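Local coordinates for pectate lyase 47 (Bacillus sp. TS-47, PDB 1VBL), which probably cleaves pectate by calcium-dependent beta-elimination, as a thermostable secreted lyase of polysaccharide lyase family 1, at residues L41-Q53 against K123-S135. Numbering follows the deposited sequence.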
loop_
_atom_site.group_PDB
_atom_site.type_symbol
_atom_site.label_atom_id
_atom_site.label_comp_id
_atom_site.label_asym_id
_atom_site.label_seq_id
_atom_site.Cartn_x
_atom_site.Cartn_y
_atom_site.Cartn_z
ATOM N N LEU A 41 13.145 -17.804 2.034
ATOM C CA LEU A 41 11.775 -17.307 2.042
ATOM C C LEU A 41 10.958 -18.035 0.982
ATOM O O LEU A 41 9.870 -18.538 1.263
ATOM C CB LEU A 41 11.752 -15.796 1.779
ATOM C CG LEU A 41 10.381 -15.127 1.612
ATOM C CD1 LEU A 41 9.516 -15.381 2.839
ATOM C CD2 LEU A 41 10.570 -13.628 1.398
ATOM N N ILE A 42 11.486 -18.096 -0.237
ATOM C CA ILE A 42 10.783 -18.770 -1.322
ATOM C C ILE A 42 10.644 -20.268 -1.050
ATOM O O ILE A 42 9.651 -20.889 -1.436
ATOM C CB ILE A 42 11.497 -18.530 -2.677
ATOM C CG1 ILE A 42 11.376 -17.048 -3.052
ATOM C CG2 ILE A 42 10.873 -19.400 -3.767
ATOM C CD1 ILE A 42 12.027 -16.679 -4.368
ATOM N N GLN A 43 11.633 -20.846 -0.374
ATOM C CA GLN A 43 11.584 -22.267 -0.046
ATOM C C GLN A 43 10.495 -22.507 1.001
ATOM O O GLN A 43 9.698 -23.435 0.877
ATOM C CB GLN A 43 12.947 -22.737 0.475
ATOM C CG GLN A 43 14.067 -22.532 -0.535
ATOM C CD GLN A 43 15.417 -22.997 -0.037
ATOM O OE1 GLN A 43 15.829 -22.673 1.079
ATOM N NE2 GLN A 43 16.126 -23.750 -0.873
ATOM N N ALA A 44 10.448 -21.656 2.021
ATOM C CA ALA A 44 9.440 -21.793 3.069
ATOM C C ALA A 44 8.036 -21.650 2.488
ATOM O O ALA A 44 7.092 -22.286 2.956
ATOM C CB ALA A 44 9.662 -20.750 4.155
ATOM N N LEU A 45 7.906 -20.817 1.463
ATOM C CA LEU A 45 6.618 -20.590 0.821
ATOM C C LEU A 45 6.230 -21.681 -0.180
ATOM O O LEU A 45 5.124 -21.665 -0.718
ATOM C CB LEU A 45 6.614 -19.221 0.130
ATOM C CG LEU A 45 6.476 -18.007 1.056
ATOM C CD1 LEU A 45 6.869 -16.733 0.319
ATOM C CD2 LEU A 45 5.034 -17.915 1.553
ATOM N N GLY A 46 7.126 -22.628 -0.435
ATOM C CA GLY A 46 6.784 -23.684 -1.373
ATOM C C GLY A 46 7.915 -24.265 -2.198
ATOM O O GLY A 46 7.829 -25.413 -2.629
ATOM N N GLY A 47 8.961 -23.482 -2.441
ATOM C CA GLY A 47 10.087 -23.982 -3.212
ATOM C C GLY A 47 10.198 -23.430 -4.620
ATOM O O GLY A 47 11.228 -23.595 -5.275
ATOM N N ASN A 48 9.142 -22.775 -5.092
ATOM C CA ASN A 48 9.131 -22.201 -6.437
ATOM C C ASN A 48 8.247 -20.960 -6.424
ATOM O O ASN A 48 7.028 -21.061 -6.305
ATOM C CB ASN A 48 8.587 -23.225 -7.437
ATOM C CG ASN A 48 8.634 -22.726 -8.868
ATOM O OD1 ASN A 48 7.953 -21.764 -9.229
ATOM N ND2 ASN A 48 9.445 -23.378 -9.691
ATOM N N ASN A 49 8.869 -19.792 -6.556
ATOM C CA ASN A 49 8.149 -18.521 -6.515
ATOM C C ASN A 49 6.828 -18.476 -7.279
ATOM O O ASN A 49 5.790 -18.162 -6.704
ATOM C CB ASN A 49 9.041 -17.382 -7.015
ATOM C CG ASN A 49 8.485 -16.013 -6.661
ATOM O OD1 ASN A 49 8.816 -15.013 -7.296
ATOM N ND2 ASN A 49 7.642 -15.962 -5.633
ATOM N N HIS A 50 6.852 -18.786 -8.569
ATOM C CA HIS A 50 5.621 -18.724 -9.345
ATOM C C HIS A 50 4.505 -19.635 -8.830
ATOM O O HIS A 50 3.398 -19.163 -8.542
ATOM C CB HIS A 50 5.894 -19.018 -10.823
ATOM C CG HIS A 50 4.708 -18.778 -11.707
ATOM N ND1 HIS A 50 3.671 -19.679 -11.822
ATOM C CD2 HIS A 50 4.368 -17.713 -12.472
ATOM C CE1 HIS A 50 2.743 -19.180 -12.619
ATOM N NE2 HIS A 50 3.141 -17.988 -13.026
ATOM N N THR A 51 4.789 -20.927 -8.685
ATOM C CA THR A 51 3.771 -21.866 -8.221
ATOM C C THR A 51 3.464 -21.784 -6.729
ATOM O O THR A 51 2.521 -22.417 -6.253
ATOM C CB THR A 51 4.147 -23.330 -8.573
ATOM O OG1 THR A 51 5.315 -23.723 -7.842
ATOM C CG2 THR A 51 4.416 -23.460 -10.069
ATOM N N ASN A 52 4.250 -21.008 -5.988
ATOM C CA ASN A 52 4.018 -20.859 -4.554
ATOM C C ASN A 52 2.627 -20.284 -4.273
ATOM O O ASN A 52 2.067 -20.489 -3.192
ATOM C CB ASN A 52 5.082 -19.948 -3.933
ATOM C CG ASN A 52 6.374 -20.682 -3.613
ATOM O OD1 ASN A 52 7.380 -20.063 -3.253
ATOM N ND2 ASN A 52 6.352 -22.006 -3.738
ATOM N N GLN A 53 2.073 -19.564 -5.244
ATOM C CA GLN A 53 0.751 -18.969 -5.088
ATOM C C GLN A 53 -0.326 -20.039 -4.919
ATOM O O GLN A 53 -1.406 -19.765 -4.394
ATOM C CB GLN A 53 0.422 -18.081 -6.294
ATOM C CG GLN A 53 0.483 -18.792 -7.641
ATOM C CD GLN A 53 0.307 -17.841 -8.817
ATOM O OE1 GLN A 53 -0.753 -17.239 -8.991
ATOM N NE2 GLN A 53 1.352 -17.701 -9.627
ATOM N N LYS A 123 10.643 -8.219 -12.071
ATOM C CA LYS A 123 9.358 -8.567 -11.475
ATOM C C LYS A 123 9.323 -10.033 -11.048
ATOM O O LYS A 123 8.977 -10.350 -9.907
ATOM C CB LYS A 123 8.226 -8.286 -12.472
ATOM C CG LYS A 123 6.822 -8.549 -11.942
ATOM C CD LYS A 123 6.276 -9.888 -12.399
ATOM C CE LYS A 123 6.193 -9.963 -13.922
ATOM N NZ LYS A 123 5.495 -8.778 -14.509
ATOM N N ASP A 124 9.686 -10.925 -11.965
ATOM C CA ASP A 124 9.682 -12.352 -11.670
ATOM C C ASP A 124 10.609 -12.731 -10.515
ATOM O O ASP A 124 10.440 -13.787 -9.909
ATOM C CB ASP A 124 10.058 -13.163 -12.918
ATOM C CG ASP A 124 8.974 -13.136 -13.984
ATOM O OD1 ASP A 124 7.819 -12.785 -13.662
ATOM O OD2 ASP A 124 9.275 -13.479 -15.147
ATOM N N ARG A 125 11.581 -11.879 -10.202
ATOM C CA ARG A 125 12.510 -12.180 -9.115
ATOM C C ARG A 125 12.207 -11.529 -7.766
ATOM O O ARG A 125 12.352 -12.177 -6.727
ATOM C CB ARG A 125 13.946 -11.817 -9.515
ATOM C CG ARG A 125 14.965 -11.944 -8.374
ATOM C CD ARG A 125 16.402 -11.975 -8.898
ATOM N NE ARG A 125 16.658 -13.183 -9.680
ATOM C CZ ARG A 125 17.002 -14.359 -9.162
ATOM N NH1 ARG A 125 17.148 -14.503 -7.851
ATOM N NH2 ARG A 125 17.175 -15.404 -9.958
ATOM N N ILE A 126 11.791 -10.266 -7.779
ATOM C CA ILE A 126 11.538 -9.546 -6.532
ATOM C C ILE A 126 10.125 -9.570 -5.954
ATOM O O ILE A 126 9.944 -9.256 -4.778
ATOM C CB ILE A 126 11.988 -8.072 -6.643
ATOM C CG1 ILE A 126 11.026 -7.282 -7.531
ATOM C CG2 ILE A 126 13.413 -8.013 -7.210
ATOM C CD1 ILE A 126 11.362 -5.802 -7.617
ATOM N N MET A 127 9.125 -9.912 -6.761
ATOM C CA MET A 127 7.762 -9.976 -6.240
ATOM C C MET A 127 7.507 -11.418 -5.823
ATOM O O MET A 127 7.385 -12.315 -6.662
ATOM C CB MET A 127 6.748 -9.521 -7.292
ATOM C CG MET A 127 6.860 -8.037 -7.648
ATOM S SD MET A 127 7.009 -6.939 -6.193
ATOM C CE MET A 127 5.433 -7.207 -5.420
ATOM N N VAL A 128 7.449 -11.626 -4.513
ATOM C CA VAL A 128 7.258 -12.949 -3.926
ATOM C C VAL A 128 5.789 -13.321 -3.749
ATOM O O VAL A 128 5.037 -12.616 -3.071
ATOM C CB VAL A 128 7.964 -13.023 -2.545
ATOM C CG1 VAL A 128 7.795 -14.399 -1.929
ATOM C CG2 VAL A 128 9.443 -12.691 -2.704
ATOM N N TYR A 129 5.386 -14.433 -4.358
ATOM C CA TYR A 129 4.009 -14.907 -4.248
ATOM C C TYR A 129 3.760 -15.530 -2.879
ATOM O O TYR A 129 4.622 -16.231 -2.339
ATOM C CB TYR A 129 3.714 -15.955 -5.323
ATOM C CG TYR A 129 3.422 -15.383 -6.686
ATOM C CD1 TYR A 129 2.182 -14.810 -6.973
ATOM C CD2 TYR A 129 4.382 -15.414 -7.695
ATOM C CE1 TYR A 129 1.907 -14.287 -8.233
ATOM C CE2 TYR A 129 4.119 -14.893 -8.955
ATOM C CZ TYR A 129 2.882 -14.331 -9.216
ATOM O OH TYR A 129 2.628 -13.806 -10.460
ATOM N N VAL A 130 2.576 -15.279 -2.327
ATOM C CA VAL A 130 2.199 -15.830 -1.028
ATOM C C VAL A 130 0.955 -16.692 -1.216
ATOM O O VAL A 130 -0.047 -16.237 -1.771
ATOM C CB VAL A 130 1.887 -14.713 0.002
ATOM C CG1 VAL A 130 1.541 -15.332 1.359
ATOM C CG2 VAL A 130 3.083 -13.782 0.144
ATOM N N GLY A 131 1.025 -17.941 -0.765
ATOM C CA GLY A 131 -0.111 -18.835 -0.899
ATOM C C GLY A 131 -1.139 -18.634 0.202
ATOM O O GLY A 131 -0.911 -17.870 1.141
ATOM N N SER A 132 -2.271 -19.321 0.089
ATOM C CA SER A 132 -3.333 -19.221 1.087
ATOM C C SER A 132 -2.904 -19.819 2.425
ATOM O O SER A 132 -1.991 -20.644 2.482
ATOM C CB SER A 132 -4.593 -19.940 0.591
ATOM O OG SER A 132 -5.116 -19.315 -0.567
ATOM N N ASN A 133 -3.572 -19.396 3.495
ATOM C CA ASN A 133 -3.285 -19.886 4.842
ATOM C C ASN A 133 -1.822 -19.688 5.212
ATOM O O ASN A 133 -1.129 -20.625 5.625
ATOM C CB ASN A 133 -3.660 -21.365 4.940
ATOM C CG ASN A 133 -5.042 -21.638 4.400
ATOM O OD1 ASN A 133 -6.006 -20.970 4.774
ATOM N ND2 ASN A 133 -5.151 -22.618 3.510
ATOM N N THR A 134 -1.360 -18.452 5.079
ATOM C CA THR A 134 0.019 -18.131 5.379
ATOM C C THR A 134 0.126 -16.973 6.359
ATOM O O THR A 134 -0.643 -16.015 6.293
ATOM C CB THR A 134 0.787 -17.728 4.094
ATOM O OG1 THR A 134 0.626 -18.743 3.095
ATOM C CG2 THR A 134 2.275 -17.544 4.395
ATOM N N SER A 135 1.073 -17.085 7.280
ATOM C CA SER A 135 1.342 -16.024 8.236
ATOM C C SER A 135 2.825 -15.716 8.082
ATOM O O SER A 135 3.668 -16.587 8.288
ATOM C CB SER A 135 1.058 -16.466 9.679
ATOM O OG SER A 135 -0.333 -16.486 9.959
HETATM O O HOH W 1 2.987 -19.912 -0.609
HETATM O O HOH W 2 -2.753 -21.035 -2.371
#
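Q53 lays its terminal amide flat over one face of the Y129 ring, the two planes only 17° apart. NE2 of Q53 sits 3.6 Å above the ring plane, over its centre. The same NE2 donates to H50 O at 2.7 Å, with the acceptor almost in the amide plane, and this bond helps hold the amide flat on the ring. H50 adds a T-shaped stack: the edge of Y129 points at the imidazole face, planes at 63°. With CG of Y129 anti to its carbonyl carbon (chi1 -80°), the ring comes up to the backbone of N49, whose O lies 3.2 Å from Y129 CD2. With an alanine in place of Y129, the Q53 amide would probably lose the surface it lies on, and the H50 ring its edge partner.

This aromatic side is the one nearer solvent: H50 is exposed, and Q53 and Y129 partly so. The tight side is apolar and buried. L45 CD1 presses on V128 CG1 at 3.4 Å, closer than usual for two carbons, while L45 CD2 reaches T134 CG2 at 4.0 Å. I61 and F150 of neighbouring strands extend this core.

Near G131, one water donates to L45 O and N52 O and accepts from G131 N. A second links Q53 O to S132 N.

Strand 127-129 is an edge strand of a four-stranded parallel sheet, next to 149-153. The end of helix 38-44, closed by a Schellman motif at G46, and the following turn pack against an early coil of the right-handed parallel beta-helix typical of pectate lyases.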